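Local coordinates for fimbriae-associated protein FAP1 (Streptococcus parasanguinis, PDB 2X12) that probably serves as a serine-rich cell-wall-anchored adhesin of surface fimbriae, through which the streptococcus attaches to surfaces and forms biofilm, at residues L211-I217 with L291-S297. Residues are numbered along the deposited sequence; the frame is centred on the assembly and turned at random.
Sequences LKTYTGI and LAATTLS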
loop_
_atom_site.group_PDB
_atom_site.type_symbol
_atom_site.label_atom_id
_atom_site.label_comp_id
_atom_site.label_asym_id
_atom_site.label_seq_id
_atom_site.Cartn_x
_atom_site.Cartn_y
_atom_site.Cartn_z
ATOM N N LEU A 211 9.832 -15.278 15.225
ATOM C CA LEU A 211 8.724 -14.409 15.552
ATOM C C LEU A 211 7.492 -14.738 14.780
ATOM O O LEU A 211 7.564 -15.350 13.731
ATOM C CB LEU A 211 9.091 -12.971 15.268
ATOM C CG LEU A 211 10.126 -12.383 16.196
ATOM C CD1 LEU A 211 10.369 -10.919 15.761
ATOM C CD2 LEU A 211 9.658 -12.509 17.639
ATOM N N LYS A 212 6.358 -14.283 15.292
ATOM C CA LYS A 212 5.088 -14.535 14.665
ATOM C C LYS A 212 4.575 -13.232 14.146
ATOM O O LYS A 212 3.896 -12.498 14.849
ATOM C CB LYS A 212 4.153 -15.200 15.650
ATOM C CG LYS A 212 4.270 -16.730 15.545
ATOM C CD LYS A 212 3.799 -17.562 16.830
ATOM C CE LYS A 212 3.925 -19.153 16.588
ATOM N NZ LYS A 212 4.734 -19.942 17.631
ATOM N N THR A 213 4.909 -12.958 12.901
ATOM C CA THR A 213 4.662 -11.666 12.319
ATOM C C THR A 213 3.285 -11.498 11.716
ATOM O O THR A 213 2.654 -12.462 11.267
ATOM C CB THR A 213 5.700 -11.353 11.229
ATOM O OG1 THR A 213 5.495 -12.208 10.103
ATOM C CG2 THR A 213 7.092 -11.597 11.790
ATOM N N TYR A 214 2.841 -10.247 11.724
ATOM C CA TYR A 214 1.616 -9.851 11.087
ATOM C C TYR A 214 1.905 -8.908 9.927
ATOM O O TYR A 214 2.788 -8.052 10.027
ATOM C CB TYR A 214 0.734 -9.113 12.061
ATOM C CG TYR A 214 -0.032 -9.996 12.970
ATOM C CD1 TYR A 214 0.390 -10.197 14.244
ATOM C CD2 TYR A 214 -1.192 -10.614 12.571
ATOM C CE1 TYR A 214 -0.302 -11.009 15.122
ATOM C CE2 TYR A 214 -1.914 -11.441 13.449
ATOM C CZ TYR A 214 -1.438 -11.619 14.739
ATOM O OH TYR A 214 -2.011 -12.393 15.696
ATOM N N THR A 215 1.130 -9.007 8.858
ATOM C CA THR A 215 1.251 -8.049 7.783
ATOM C C THR A 215 -0.020 -7.225 7.690
ATOM O O THR A 215 -1.101 -7.689 8.075
ATOM C CB THR A 215 1.570 -8.794 6.506
ATOM O OG1 THR A 215 2.817 -9.521 6.715
ATOM C CG2 THR A 215 1.650 -7.846 5.321
ATOM N N GLY A 216 0.096 -5.992 7.230
ATOM C CA GLY A 216 -1.069 -5.163 7.116
ATOM C C GLY A 216 -0.957 -4.232 5.942
ATOM O O GLY A 216 0.169 -3.907 5.529
ATOM N N ILE A 217 -2.116 -3.766 5.439
ATOM C CA ILE A 217 -2.184 -2.817 4.326
ATOM C C ILE A 217 -3.090 -1.706 4.752
ATOM O O ILE A 217 -4.205 -1.944 5.147
ATOM C CB ILE A 217 -2.736 -3.513 3.103
ATOM C CG1 ILE A 217 -2.700 -2.613 1.866
ATOM C CG2 ILE A 217 -4.116 -4.023 3.386
ATOM C CD1 ILE A 217 -1.317 -2.184 1.471
ATOM N N LEU A 291 -0.277 1.490 1.922
ATOM C CA LEU A 291 0.981 1.287 2.621
ATOM C C LEU A 291 1.031 -0.045 3.325
ATOM O O LEU A 291 0.248 -0.331 4.257
ATOM C CB LEU A 291 1.189 2.401 3.628
ATOM C CG LEU A 291 1.510 3.774 3.074
ATOM C CD1 LEU A 291 1.620 4.831 4.193
ATOM C CD2 LEU A 291 2.796 3.690 2.263
ATOM N N ALA A 292 1.978 -0.848 2.895
ATOM C CA ALA A 292 2.170 -2.176 3.463
ATOM C C ALA A 292 2.990 -2.026 4.732
ATOM O O ALA A 292 3.939 -1.231 4.739
ATOM C CB ALA A 292 2.890 -3.096 2.449
ATOM N N ALA A 293 2.641 -2.734 5.809
ATOM C CA ALA A 293 3.521 -2.727 6.989
ATOM C C ALA A 293 3.662 -4.106 7.528
ATOM O O ALA A 293 2.804 -4.913 7.285
ATOM C CB ALA A 293 3.002 -1.847 8.043
ATOM N N THR A 294 4.753 -4.364 8.237
ATOM C CA THR A 294 4.884 -5.527 9.066
ATOM C C THR A 294 4.917 -5.123 10.535
ATOM O O THR A 294 5.459 -4.069 10.863
ATOM C CB THR A 294 6.190 -6.229 8.758
ATOM O OG1 THR A 294 6.127 -6.880 7.457
ATOM C CG2 THR A 294 6.455 -7.223 9.807
ATOM N N THR A 295 4.327 -5.931 11.424
ATOM C CA THR A 295 4.631 -5.836 12.856
ATOM C C THR A 295 5.182 -7.145 13.387
ATOM O O THR A 295 4.727 -8.172 13.021
ATOM C CB THR A 295 3.448 -5.484 13.749
ATOM O OG1 THR A 295 2.440 -6.452 13.582
ATOM C CG2 THR A 295 2.911 -4.160 13.442
ATOM N N LEU A 296 6.117 -7.071 14.318
ATOM C CA LEU A 296 6.799 -8.217 14.844
ATOM C C LEU A 296 5.959 -9.022 15.784
ATOM O O LEU A 296 6.225 -10.196 15.927
ATOM C CB LEU A 296 8.060 -7.776 15.548
ATOM C CG LEU A 296 8.955 -7.024 14.542
ATOM C CD1 LEU A 296 10.323 -6.641 15.092
ATOM C CD2 LEU A 296 9.161 -7.840 13.298
ATOM N N SER A 297 4.951 -8.455 16.439
ATOM C CA SER A 297 4.142 -9.325 17.307
ATOM C C SER A 297 2.711 -8.942 17.464
ATOM O O SER A 297 1.895 -9.818 17.659
ATOM C CB SER A 297 4.741 -9.413 18.698
ATOM O OG SER A 297 4.061 -8.531 19.557
#
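Tyr214 pairs with Thr295 in an antiparallel stretch of beta sheet, where strand 212-217 runs beside strand 291-295 with their axes 4.7 Å apart. The two residues exchange backbone bonds, Tyr214 N to Thr295 O at 3.1 Å and Thr295 N to Tyr214 O at 3.0 Å. Gly216 and Ala293 repeat this reciprocal pattern two residues further along strand 212-217, and Thr215 with Thr294 forms the non-hydrogen-bonded pair in between.

Tyr214 has the most surface buried here, followed by Leu296. The tyrosine CB rests 3.5 Å from Thr295 OG1, while the edge of the ring meets the loop that follows the partner strand, CE1 lying 3.6 Å from Ser297 O, close to the ring plane. A broad aromatic residue suits this position because it can span both neighbours of its strand, also touching Ser258 and Thr261 of strand 254-263. Leu296, just past the strand end, crosses Leu211 at a slant; its CB comes nearest, 3.9 Å from Leu211 CD1, with CD2 close behind, and a flexible apolar chain suits this partly exposed place. Thr295 uses its hydroxyl to bond Asp298 O, tying the strand end to the loop beyond it.

On the other face of the sheet, Thr215, Ile217 and Ala292 pack against strands 190-197 and 268-276 of a second antiparallel sheet, consistent with a beta sandwich, the apolar Ile217 and small Ala292 both touching Ile270, while Thr294 OG1 is hydrogen-bonded to Tyr197 OH. In Ile217, CG1 lies anti to the backbone N (chi1 -174°), and a chi2 of 61° brings CD1 toward the partner strand, 3.7 Å from Leu291 C.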